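Local atomic coordinates of Tle cognate immunity protein 4 C-terminal domain-containing protein (Pseudomonas aeruginosa PAO1, PDB entry 4R1D), a protein that binds the lipase effector Tle4 of the H2 type VI secretion system as its cognate immunity protein, probably inhibiting it to protect the producing bacterium. Residues D33-L38 and T97-K102; D50-E55 and V79-W84; I72-E77 and Y93-Y98; Y108-K113 and V123-A128. All coordinates share one frame; numbering follows the deposited sequence. Where two conformers were deposited one is given.

Interaction 1. Residues D33-L38 and T97-K102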
# COMPACT_ATOMS: atom_id res chain seq x y z
N ASP B 33 -4.98 -17.56 -0.88
CA ASP B 33 -4.50 -17.24 -2.22
C ASP B 33 -5.64 -17.34 -3.24
O ASP B 33 -6.47 -18.23 -3.17
CB ASP B 33 -3.37 -18.20 -2.61
CG ASP B 33 -2.16 -18.05 -1.71
OD1 ASP B 33 -1.78 -16.90 -1.42
OD2 ASP B 33 -1.59 -19.07 -1.28
N ARG B 34 -5.67 -16.42 -4.20
CA ARG B 34 -6.76 -16.40 -5.17
C ARG B 34 -6.79 -17.63 -6.07
O ARG B 34 -5.77 -18.05 -6.61
CB ARG B 34 -6.68 -15.15 -6.03
CG ARG B 34 -7.77 -15.08 -7.09
CD ARG B 34 -7.87 -13.67 -7.66
NE ARG B 34 -8.84 -13.63 -8.74
CZ ARG B 34 -8.87 -12.68 -9.68
NH1 ARG B 34 -7.99 -11.69 -9.65
NH2 ARG B 34 -9.80 -12.72 -10.64
N ILE B 35 -7.98 -18.22 -6.22
CA ILE B 35 -8.20 -19.21 -7.26
C ILE B 35 -8.84 -18.47 -8.42
O ILE B 35 -9.99 -18.01 -8.34
CB ILE B 35 -9.02 -20.44 -6.78
CG1 ILE B 35 -9.21 -21.42 -7.94
CG2 ILE B 35 -10.36 -20.02 -6.15
CD1 ILE B 35 -9.42 -22.87 -7.50
N GLU B 36 -8.06 -18.33 -9.48
CA GLU B 36 -8.41 -17.51 -10.65
C GLU B 36 -8.94 -18.37 -11.79
O GLU B 36 -8.28 -19.32 -12.22
CB GLU B 36 -7.19 -16.72 -11.11
CG GLU B 36 -7.47 -15.76 -12.25
CD GLU B 36 -6.21 -15.17 -12.87
OE1 GLU B 36 -5.11 -15.65 -12.54
OE2 GLU B 36 -6.33 -14.22 -13.68
N TYR B 37 -10.12 -18.02 -12.30
CA TYR B 37 -10.67 -18.70 -13.46
C TYR B 37 -9.98 -18.20 -14.73
O TYR B 37 -9.84 -17.00 -14.95
CB TYR B 37 -12.18 -18.45 -13.54
CG TYR B 37 -12.74 -18.83 -14.88
CD1 TYR B 37 -12.87 -20.16 -15.25
CD2 TYR B 37 -13.11 -17.86 -15.80
CE1 TYR B 37 -13.36 -20.51 -16.50
CE2 TYR B 37 -13.60 -18.19 -17.04
CZ TYR B 37 -13.73 -19.51 -17.38
OH TYR B 37 -14.22 -19.82 -18.62
N LEU B 38 -9.55 -19.14 -15.57
CA LEU B 38 -8.85 -18.79 -16.80
C LEU B 38 -9.72 -19.10 -18.01
O LEU B 38 -10.46 -20.08 -18.00
CB LEU B 38 -7.56 -19.60 -16.90
CG LEU B 38 -6.58 -19.51 -15.72
CD1 LEU B 38 -5.36 -20.41 -15.96
CD2 LEU B 38 -6.15 -18.07 -15.52
N THR B 97 -0.31 -23.73 -8.96
CA THR B 97 -1.14 -24.89 -9.34
C THR B 97 -2.16 -24.57 -10.42
O THR B 97 -2.83 -23.53 -10.38
CB THR B 97 -1.90 -25.52 -8.16
OG1 THR B 97 -2.92 -24.63 -7.71
CG2 THR B 97 -0.95 -25.90 -7.00
N TYR B 98 -2.29 -25.48 -11.37
CA TYR B 98 -3.30 -25.38 -12.41
C TYR B 98 -4.23 -26.57 -12.26
O TYR B 98 -3.78 -27.72 -12.12
CB TYR B 98 -2.63 -25.34 -13.79
CG TYR B 98 -1.74 -24.13 -13.90
CD1 TYR B 98 -2.23 -22.95 -14.41
CD2 TYR B 98 -0.43 -24.15 -13.42
CE1 TYR B 98 -1.44 -21.82 -14.49
CE2 TYR B 98 0.37 -23.02 -13.48
CZ TYR B 98 -0.15 -21.85 -14.02
OH TYR B 98 0.62 -20.72 -14.11
N VAL B 99 -5.53 -26.31 -12.25
CA VAL B 99 -6.49 -27.35 -11.93
C VAL B 99 -7.75 -27.16 -12.76
O VAL B 99 -8.12 -26.03 -13.09
CB VAL B 99 -6.84 -27.37 -10.42
CG1 VAL B 99 -7.50 -26.07 -9.99
CG2 VAL B 99 -7.70 -28.58 -10.07
N THR B 100 -8.39 -28.27 -13.12
CA THR B 100 -9.56 -28.23 -13.98
C THR B 100 -10.78 -28.82 -13.30
O THR B 100 -10.67 -29.74 -12.49
CB THR B 100 -9.30 -29.01 -15.28
OG1 THR B 100 -8.88 -30.34 -14.95
CG2 THR B 100 -8.21 -28.33 -16.08
N SER B 101 -11.96 -28.30 -13.62
CA SER B 101 -13.20 -28.84 -13.09
C SER B 101 -13.60 -30.08 -13.89
O SER B 101 -13.15 -30.27 -15.03
CB SER B 101 -14.30 -27.79 -13.18
OG SER B 101 -14.37 -27.27 -14.49
N LYS B 102 -14.43 -30.92 -13.28
CA LYS B 102 -14.99 -32.09 -13.95
C LYS B 102 -16.48 -32.17 -13.65
O LYS B 102 -16.94 -31.74 -12.59
CB LYS B 102 -14.31 -33.38 -13.46
CG LYS B 102 -12.79 -33.34 -13.53
CD LYS B 102 -12.30 -33.03 -14.93
CE LYS B 102 -10.89 -32.47 -14.91
NZ LYS B 102 -10.39 -32.14 -16.27
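Tyr98, whose ring edge receives Leu38, hands its OH to Asp96 OD2, and the same carboxylate oxygen also forms a salt bridge with Arg109 NH2. A hydroxyl and a guanidinium thus grip one oxygen of the buried Asp96, holding the far end of the Tyr98 ring while CD1, at the ring's edge, makes the apolar contact. Leu38 CD1 lies close to the plane of that ring, 4.3 Å from Tyr98 CD1. The two strands do not pair with each other. Strand 107-115 runs between them in the antiparallel sheet, hydrogen-bonded to both, so 33-38 and 92-100 are second neighbours and the CA atoms of Ile35 and Thr97 stand 9.3 Å apart. Side chains bridge this gap on both faces of the sheet. On the face covered by helix 42-58, Leu38 and Tyr98 meet across Arg109. On the face covered by helix 119-132, Ile35 reaches out to Val99. Ile35 places CG1 opposite its backbone nitrogen (chi1 179°) and keeps the chain stretched, which carries CD1 to 4.5 Å from Val99 CG1; this is a loose, purely apolar touch. The branched side chains of Ile35 and Val99 suit extended backbone, and Val99 also packs on Leu129 and Ala130. At the start of strand 33-38, Asp33 OD2 forms a salt bridge with Arg397 of the Tle4 partner chain.

Interaction 2. Residues D50-E55 and V79-W84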
# COMPACT_ATOMS: atom_id res chain seq x y z
N ASP B 50 3.77 -24.85 -19.85
CA ASP B 50 5.10 -25.16 -20.39
C ASP B 50 5.92 -23.89 -20.53
O ASP B 50 7.12 -23.90 -20.27
CB ASP B 50 5.01 -25.87 -21.75
CG ASP B 50 4.52 -27.30 -21.64
OD1 ASP B 50 4.58 -27.88 -20.53
OD2 ASP B 50 4.09 -27.86 -22.67
N ARG B 51 5.27 -22.81 -20.96
CA ARG B 51 5.96 -21.54 -21.15
C ARG B 51 6.56 -21.03 -19.85
O ARG B 51 7.69 -20.53 -19.82
CB ARG B 51 4.99 -20.49 -21.70
CG ARG B 51 5.62 -19.13 -21.97
CD ARG B 51 4.55 -18.06 -22.17
NE ARG B 51 4.51 -17.13 -21.04
CZ ARG B 51 3.79 -17.31 -19.93
NH1 ARG B 51 3.01 -18.39 -19.79
NH2 ARG B 51 3.84 -16.41 -18.96
N LEU B 52 5.78 -21.13 -18.78
CA LEU B 52 6.22 -20.68 -17.47
C LEU B 52 7.34 -21.54 -16.91
O LEU B 52 8.28 -21.03 -16.31
CB LEU B 52 5.06 -20.69 -16.47
CG LEU B 52 4.29 -19.39 -16.30
CD1 LEU B 52 3.19 -19.59 -15.28
CD2 LEU B 52 5.25 -18.27 -15.87
N GLU B 53 7.20 -22.86 -17.07
CA GLU B 53 8.24 -23.74 -16.57
C GLU B 53 9.57 -23.38 -17.21
O GLU B 53 10.60 -23.30 -16.54
CB GLU B 53 7.91 -25.22 -16.82
CG GLU B 53 9.07 -26.12 -16.39
CD GLU B 53 8.84 -27.58 -16.67
OE1 GLU B 53 7.69 -27.96 -16.97
OE2 GLU B 53 9.82 -28.35 -16.60
N GLN B 54 9.55 -23.14 -18.52
CA GLN B 54 10.79 -22.82 -19.22
C GLN B 54 11.35 -21.45 -18.84
O GLN B 54 12.56 -21.25 -18.84
CB GLN B 54 10.62 -22.97 -20.73
CG GLN B 54 10.41 -24.43 -21.18
CD GLN B 54 11.54 -25.37 -20.75
OE1 GLN B 54 12.73 -25.07 -20.91
NE2 GLN B 54 11.17 -26.53 -20.20
N GLU B 55 10.48 -20.51 -18.49
CA GLU B 55 10.96 -19.22 -18.00
C GLU B 55 11.68 -19.41 -16.68
O GLU B 55 12.77 -18.88 -16.47
CB GLU B 55 9.80 -18.23 -17.80
CG GLU B 55 9.12 -17.80 -19.09
CD GLU B 55 8.02 -16.79 -18.84
OE1 GLU B 55 7.81 -16.40 -17.68
OE2 GLU B 55 7.36 -16.39 -19.82
N VAL B 79 -1.69 -29.97 -12.33
CA VAL B 79 -0.25 -29.89 -12.15
C VAL B 79 0.18 -28.66 -11.35
O VAL B 79 -0.56 -27.68 -11.25
CB VAL B 79 0.50 -29.87 -13.51
CG1 VAL B 79 0.18 -31.14 -14.31
CG2 VAL B 79 0.13 -28.63 -14.30
N GLY B 80 1.38 -28.71 -10.81
CA GLY B 80 1.94 -27.56 -10.12
C GLY B 80 3.37 -27.28 -10.54
O GLY B 80 4.14 -28.20 -10.79
N LEU B 81 3.72 -26.00 -10.64
CA LEU B 81 5.10 -25.61 -10.83
C LEU B 81 5.63 -25.11 -9.50
O LEU B 81 5.07 -24.19 -8.91
CB LEU B 81 5.23 -24.51 -11.89
CG LEU B 81 4.65 -24.83 -13.28
CD1 LEU B 81 4.73 -23.63 -14.22
CD2 LEU B 81 5.36 -26.04 -13.90
N LEU B 82 6.71 -25.72 -9.03
CA LEU B 82 7.31 -25.34 -7.75
C LEU B 82 8.62 -24.64 -8.00
O LEU B 82 9.53 -25.20 -8.65
CB LEU B 82 7.53 -26.59 -6.89
CG LEU B 82 7.92 -26.32 -5.43
CD1 LEU B 82 6.72 -25.86 -4.65
CD2 LEU B 82 8.49 -27.60 -4.82
N SER B 83 8.73 -23.42 -7.50
CA SER B 83 9.95 -22.62 -7.64
C SER B 83 10.26 -22.00 -6.29
O SER B 83 9.42 -21.99 -5.41
CB SER B 83 9.75 -21.53 -8.70
OG SER B 83 8.70 -20.64 -8.35
N TRP B 84 11.48 -21.50 -6.12
CA TRP B 84 11.79 -20.68 -4.95
C TRP B 84 10.93 -19.42 -4.97
O TRP B 84 10.65 -18.88 -6.03
CB TRP B 84 13.28 -20.31 -4.91
CG TRP B 84 14.13 -21.45 -4.44
CD1 TRP B 84 15.07 -22.13 -5.16
CD2 TRP B 84 14.11 -22.06 -3.15
NE1 TRP B 84 15.64 -23.12 -4.39
CE2 TRP B 84 15.06 -23.10 -3.15
CE3 TRP B 84 13.37 -21.83 -1.98
CZ2 TRP B 84 15.30 -23.89 -2.04
CZ3 TRP B 84 13.61 -22.62 -0.88
CH2 TRP B 84 14.56 -23.64 -0.91
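Leu81 points from its strand straight at helix 42-58 and sets both its methyl groups against Leu52 and Glu53. CD1 rests 3.7 Å from Leu52 CB and 3.8 Å from the backbone nitrogen Glu53 N, while CD2 lies 4.0 Å from Glu53 CB. With CG opposite the carbonyl carbon (chi1 -57°), the leucine extends toward the helix, and the CA atoms of Glu53 and Leu81 stand 6.8 Å apart. Val49, one turn before Glu53, touches Leu81 as well. Leu52 turns its own side chain toward the sheet and packs on Asp96 and Tyr98 of the next strand, so the helix lies over two strands of the antiparallel sheet. The position of Leu81 is set by backbone bonding to Asp96 on one side, and that of the adjoining Gly80 by Ile72 on the other. Of its side chain, Glu53 gives the contact CB: its extended chain carries the carboxylate onward, and OE2 forms a salt bridge with Arg57. Further round the helix, Arg51 NE pairs with Glu55 OE2 at 3.2 Å. No hydrogen bond crosses between the segments, so helix and strand are held here by the fit of apolar surface and its partial removal from water.

Interaction 3. Residues I72-E77 and Y93-Y98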
# COMPACT_ATOMS: atom_id res chain seq x y z
N ILE B 72 4.97 -30.85 -10.43
CA ILE B 72 4.28 -31.87 -9.66
C ILE B 72 2.96 -32.28 -10.31
O ILE B 72 2.18 -31.42 -10.74
CB ILE B 72 4.04 -31.41 -8.20
CG1 ILE B 72 5.38 -31.12 -7.51
CG2 ILE B 72 3.24 -32.45 -7.42
CD1 ILE B 72 5.25 -30.36 -6.21
N ASP B 73 2.72 -33.58 -10.38
CA ASP B 73 1.48 -34.12 -10.93
C ASP B 73 0.51 -34.43 -9.79
O ASP B 73 0.77 -35.31 -8.97
CB ASP B 73 1.79 -35.39 -11.74
CG ASP B 73 0.54 -36.01 -12.38
OD1 ASP B 73 -0.51 -35.33 -12.46
OD2 ASP B 73 0.62 -37.17 -12.82
N PHE B 74 -0.59 -33.69 -9.72
CA PHE B 74 -1.53 -33.83 -8.61
C PHE B 74 -2.63 -34.85 -8.88
O PHE B 74 -3.59 -34.95 -8.11
CB PHE B 74 -2.20 -32.48 -8.28
CG PHE B 74 -1.24 -31.41 -7.83
CD1 PHE B 74 -0.45 -31.60 -6.71
CD2 PHE B 74 -1.14 -30.21 -8.51
CE1 PHE B 74 0.43 -30.62 -6.28
CE2 PHE B 74 -0.26 -29.22 -8.09
CZ PHE B 74 0.53 -29.43 -6.98
N GLY B 75 -2.50 -35.60 -9.97
CA GLY B 75 -3.57 -36.47 -10.41
C GLY B 75 -4.67 -35.65 -11.05
O GLY B 75 -4.67 -34.41 -10.96
N ASN B 76 -5.61 -36.32 -11.71
CA ASN B 76 -6.75 -35.65 -12.32
C ASN B 76 -6.36 -34.52 -13.27
O ASN B 76 -7.05 -33.50 -13.34
CB ASN B 76 -7.71 -35.16 -11.23
CG ASN B 76 -8.45 -36.30 -10.55
OD1 ASN B 76 -8.16 -36.66 -9.41
ND2 ASN B 76 -9.40 -36.88 -11.27
N GLU B 77 -5.27 -34.74 -14.00
CA GLU B 77 -4.67 -33.78 -14.94
C GLU B 77 -4.25 -32.43 -14.34
O GLU B 77 -3.89 -31.51 -15.07
CB GLU B 77 -5.50 -33.57 -16.22
CG GLU B 77 -7.00 -33.68 -16.07
CD GLU B 77 -7.48 -35.10 -16.21
OE1 GLU B 77 -8.59 -35.41 -15.73
OE2 GLU B 77 -6.74 -35.92 -16.80
N TYR B 93 8.62 -21.78 -0.87
CA TYR B 93 8.50 -21.95 -2.31
C TYR B 93 7.31 -21.15 -2.80
O TYR B 93 6.45 -20.73 -2.02
CB TYR B 93 8.17 -23.41 -2.63
CG TYR B 93 9.16 -24.45 -2.17
CD1 TYR B 93 10.52 -24.32 -2.43
CD2 TYR B 93 8.74 -25.57 -1.48
CE1 TYR B 93 11.42 -25.30 -2.01
CE2 TYR B 93 9.62 -26.54 -1.06
CZ TYR B 93 10.96 -26.40 -1.32
OH TYR B 93 11.84 -27.38 -0.90
N LEU B 94 7.26 -20.95 -4.11
CA LEU B 94 6.04 -20.57 -4.79
C LEU B 94 5.52 -21.84 -5.43
O LEU B 94 6.26 -22.53 -6.15
CB LEU B 94 6.36 -19.56 -5.88
CG LEU B 94 5.19 -18.89 -6.59
CD1 LEU B 94 4.30 -18.16 -5.58
CD2 LEU B 94 5.74 -17.92 -7.64
N LEU B 95 4.26 -22.18 -5.15
CA LEU B 95 3.60 -23.30 -5.80
C LEU B 95 2.49 -22.76 -6.67
O LEU B 95 1.49 -22.23 -6.18
CB LEU B 95 3.05 -24.28 -4.76
CG LEU B 95 2.24 -25.45 -5.33
CD1 LEU B 95 3.08 -26.24 -6.32
CD2 LEU B 95 1.73 -26.34 -4.21
N ASP B 96 2.68 -22.86 -7.98
CA ASP B 96 1.72 -22.37 -8.97
C ASP B 96 0.89 -23.54 -9.49
O ASP B 96 1.35 -24.28 -10.37
CB ASP B 96 2.51 -21.71 -10.10
CG ASP B 96 1.63 -20.90 -11.04
OD1 ASP B 96 0.44 -20.75 -10.74
OD2 ASP B 96 2.16 -20.41 -12.07
N THR B 97 -0.31 -23.73 -8.96
CA THR B 97 -1.14 -24.89 -9.34
C THR B 97 -2.16 -24.57 -10.42
O THR B 97 -2.83 -23.53 -10.38
CB THR B 97 -1.90 -25.52 -8.16
OG1 THR B 97 -2.92 -24.63 -7.71
CG2 THR B 97 -0.95 -25.90 -7.00
N TYR B 98 -2.29 -25.48 -11.37
CA TYR B 98 -3.30 -25.38 -12.41
C TYR B 98 -4.23 -26.57 -12.26
O TYR B 98 -3.78 -27.72 -12.12
CB TYR B 98 -2.63 -25.34 -13.79
CG TYR B 98 -1.74 -24.13 -13.90
CD1 TYR B 98 -2.23 -22.95 -14.41
CD2 TYR B 98 -0.43 -24.15 -13.42
CE1 TYR B 98 -1.44 -21.82 -14.49
CE2 TYR B 98 0.37 -23.02 -13.48
CZ TYR B 98 -0.15 -21.85 -14.02
OH TYR B 98 0.62 -20.72 -14.11
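The turn of the beta hairpin formed by strands 68-73 and 79-84 sends the ring of Phe74 back over the sheet to Leu95 and Thr97. The closest approach is made by Thr97 CG2, 3.6 Å from Phe74 CE2 and 3.8 Å from Phe74 CZ; the methyl comes in obliquely, and the two side chains cross at about a right angle. Leu95 arrives from the direction opposite to Phe74 and puts CD1 at the ring's edge, near its plane, 4.1 Å from Phe74 CZ. Between these partners runs strand 79-84, paired with both 68-73 and 92-100, and the ring passes close to Gly80, a residue without a side chain to obstruct it. A phenylalanine suits this place because its flat ring can span a whole strand. The connection begins with an Asx turn: Gly75 N donates to Asp73 OD1 at 3.2 Å, with an N-H...O angle of 151°, the donor standing well above the carboxylate plane. Gly75 has positive phi (75°), a conformation that favours glycine. Thr97 divides its two branches by chemistry. Its OG1 sits between the backbone nitrogen and the carbonyl carbon (chi1 69°) and bonds to Trp110 O on the neighbouring strand, and leaves CG2 to touch the aromatic ring. Ser126 of helix 119-132 touches both Phe74 and Thr97, bringing that helix against the same patch. Leu95 packs in addition on Arg397 of the Tle4 partner chain.

Interaction 4. Residues Y108-K113 and V123-A128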
# COMPACT_ATOMS: atom_id res chain seq x y z
N TYR B 108 -8.31 -23.35 -13.96
CA TYR B 108 -8.07 -22.40 -12.88
C TYR B 108 -6.60 -22.34 -12.51
O TYR B 108 -5.90 -23.35 -12.58
CB TYR B 108 -8.88 -22.79 -11.64
CG TYR B 108 -10.35 -22.90 -11.93
CD1 TYR B 108 -11.22 -21.86 -11.64
CD2 TYR B 108 -10.86 -24.04 -12.55
CE1 TYR B 108 -12.57 -21.97 -11.93
CE2 TYR B 108 -12.18 -24.15 -12.84
CZ TYR B 108 -13.04 -23.12 -12.53
OH TYR B 108 -14.37 -23.26 -12.83
N ARG B 109 -6.15 -21.16 -12.09
CA ARG B 109 -4.81 -20.99 -11.56
C ARG B 109 -4.92 -20.66 -10.08
O ARG B 109 -5.68 -19.78 -9.69
CB ARG B 109 -4.08 -19.86 -12.28
CG ARG B 109 -2.68 -19.64 -11.77
CD ARG B 109 -2.03 -18.42 -12.40
NE ARG B 109 -0.58 -18.45 -12.27
CZ ARG B 109 0.24 -17.49 -12.68
NH1 ARG B 109 -0.25 -16.39 -13.25
NH2 ARG B 109 1.56 -17.61 -12.53
N TRP B 110 -4.16 -21.36 -9.25
CA TRP B 110 -4.20 -21.14 -7.81
C TRP B 110 -2.76 -21.13 -7.31
O TRP B 110 -2.15 -22.19 -7.11
CB TRP B 110 -5.03 -22.22 -7.12
CG TRP B 110 -5.06 -22.05 -5.62
CD1 TRP B 110 -5.35 -20.90 -4.92
CD2 TRP B 110 -4.81 -23.06 -4.64
NE1 TRP B 110 -5.29 -21.15 -3.55
CE2 TRP B 110 -4.96 -22.46 -3.36
CE3 TRP B 110 -4.48 -24.42 -4.72
CZ2 TRP B 110 -4.78 -23.18 -2.18
CZ3 TRP B 110 -4.31 -25.13 -3.52
CH2 TRP B 110 -4.46 -24.51 -2.28
N LYS B 111 -2.21 -19.94 -7.14
CA LYS B 111 -0.78 -19.81 -6.88
C LYS B 111 -0.53 -19.16 -5.54
O LYS B 111 -1.15 -18.16 -5.20
CB LYS B 111 -0.10 -19.00 -7.99
CG LYS B 111 1.39 -18.74 -7.76
CD LYS B 111 1.98 -17.87 -8.86
CE LYS B 111 1.35 -16.49 -8.88
NZ LYS B 111 2.00 -15.59 -9.87
N GLY B 112 0.40 -19.72 -4.77
CA GLY B 112 0.74 -19.11 -3.50
C GLY B 112 1.99 -19.71 -2.90
O GLY B 112 2.54 -20.67 -3.42
N LYS B 113 2.43 -19.14 -1.79
CA LYS B 113 3.65 -19.63 -1.15
C LYS B 113 3.39 -20.84 -0.27
O LYS B 113 2.34 -20.96 0.35
CB LYS B 113 4.32 -18.50 -0.36
CG LYS B 113 4.85 -17.40 -1.24
CD LYS B 113 5.61 -16.35 -0.46
CE LYS B 113 4.70 -15.23 -0.03
NZ LYS B 113 5.48 -14.08 0.49
N VAL B 123 1.02 -30.52 -1.17
CA VAL B 123 0.71 -31.44 -2.26
C VAL B 123 -0.63 -32.14 -2.04
O VAL B 123 -1.46 -32.20 -2.95
CB VAL B 123 1.85 -32.47 -2.50
CG1 VAL B 123 1.39 -33.55 -3.46
CG2 VAL B 123 3.08 -31.77 -3.05
N GLU B 124 -0.87 -32.63 -0.83
CA GLU B 124 -2.13 -33.32 -0.55
C GLU B 124 -3.34 -32.39 -0.73
O GLU B 124 -4.39 -32.81 -1.20
CB GLU B 124 -2.13 -33.93 0.86
CG GLU B 124 -3.46 -34.57 1.24
CD GLU B 124 -3.94 -35.61 0.22
OE1 GLU B 124 -3.09 -36.30 -0.39
OE2 GLU B 124 -5.17 -35.73 0.04
N ILE B 125 -3.18 -31.12 -0.35
CA ILE B 125 -4.25 -30.15 -0.54
C ILE B 125 -4.61 -29.98 -2.02
O ILE B 125 -5.78 -29.97 -2.38
CB ILE B 125 -3.91 -28.77 0.10
CG1 ILE B 125 -3.95 -28.87 1.63
CG2 ILE B 125 -4.89 -27.71 -0.37
CD1 ILE B 125 -3.41 -27.64 2.33
N SER B 126 -3.59 -29.87 -2.87
CA SER B 126 -3.80 -29.75 -4.31
C SER B 126 -4.36 -31.03 -4.92
O SER B 126 -5.22 -30.98 -5.79
CB SER B 126 -2.51 -29.34 -5.02
OG SER B 126 -2.21 -27.97 -4.78
N ARG B 127 -3.88 -32.18 -4.46
CA ARG B 127 -4.46 -33.46 -4.86
C ARG B 127 -5.96 -33.47 -4.57
O ARG B 127 -6.77 -33.85 -5.42
CB ARG B 127 -3.83 -34.64 -4.10
CG ARG B 127 -2.31 -34.63 -4.01
CD ARG B 127 -1.66 -35.49 -5.06
NE ARG B 127 -2.30 -36.80 -5.21
CZ ARG B 127 -2.07 -37.61 -6.23
NH1 ARG B 127 -1.20 -37.25 -7.17
NH2 ARG B 127 -2.69 -38.78 -6.32
N ALA B 128 -6.31 -33.07 -3.36
CA ALA B 128 -7.70 -33.07 -2.92
C ALA B 128 -8.52 -32.07 -3.71
O ALA B 128 -9.66 -32.35 -4.09
CB ALA B 128 -7.79 -32.79 -1.42
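Trp110 projects its indole from strand 107-115 against Ile125 and Ser126 of helix 119-132, the helix that follows the strand in the chain and packs across one face of the antiparallel sheet. The six-membered end of the indole does the touching. CH2 approaches Ile125 CG2 to 3.8 Å, and the neighbouring CZ3 meets Ser126 OG, also at 3.8 Å; both partners lie at the ring's edge, near its plane. The trans first torsion of Trp110 (chi1 178°), with CG opposite the backbone nitrogen, throws the long indole out from the sheet, and with the CA atoms of Trp110 and Ser126 9.3 Å apart, a tryptophan is long enough to close the distance. Ile125 turns its short branch to the ring: CG2 stands opposite the backbone nitrogen, whereas CG1 lies beside that nitrogen (chi1 -71°), and the two side chains cross nearly at right angles. Ser126 is small and buried, which suits the close approach of the helix; it borders Thr97 and Phe74 too. Trp31 touches both Trp110 and Ile125, adding another aromatic to the patch. Strand alternation sends Arg109 and Lys111 to the other face, where Lys111 CE lies 3.8 Å above the guanidinium plane of Arg109, toward its rim. The indole also meets the partner chain: Arg397 of Tle4 makes a cation-pi contact with it and packs on Ile125. At the pyrrole end, Trp110 NE1 hydrogen-bonds to Leu30 O and makes a weak bond to Asp33 O.

How the interactions relate
Strand 92-100 ties the set together. Interactions 1 and 3 share Thr97 and Tyr98 on it, with centres 10 Å apart, and strand 107-115 of interaction 4 pairs with it, Leu95 N lying 2.9 Å from Gly112 O. Interactions 3 and 4 are the closest pair, at 6 Å between centres. On its other side, Val79 O of interaction 2 receives Tyr98 N at 2.8 Å. Helix 42-58 of interaction 2 and helix 119-132 of interaction 4 lie on opposite faces of the sheet, as the alternation of Tyr98, toward the first, and Val99, toward the second, bears out. Arg397 of Tle4 reaches residues of interactions 1, 3 and 4, whereas no partner chain touches interaction 2.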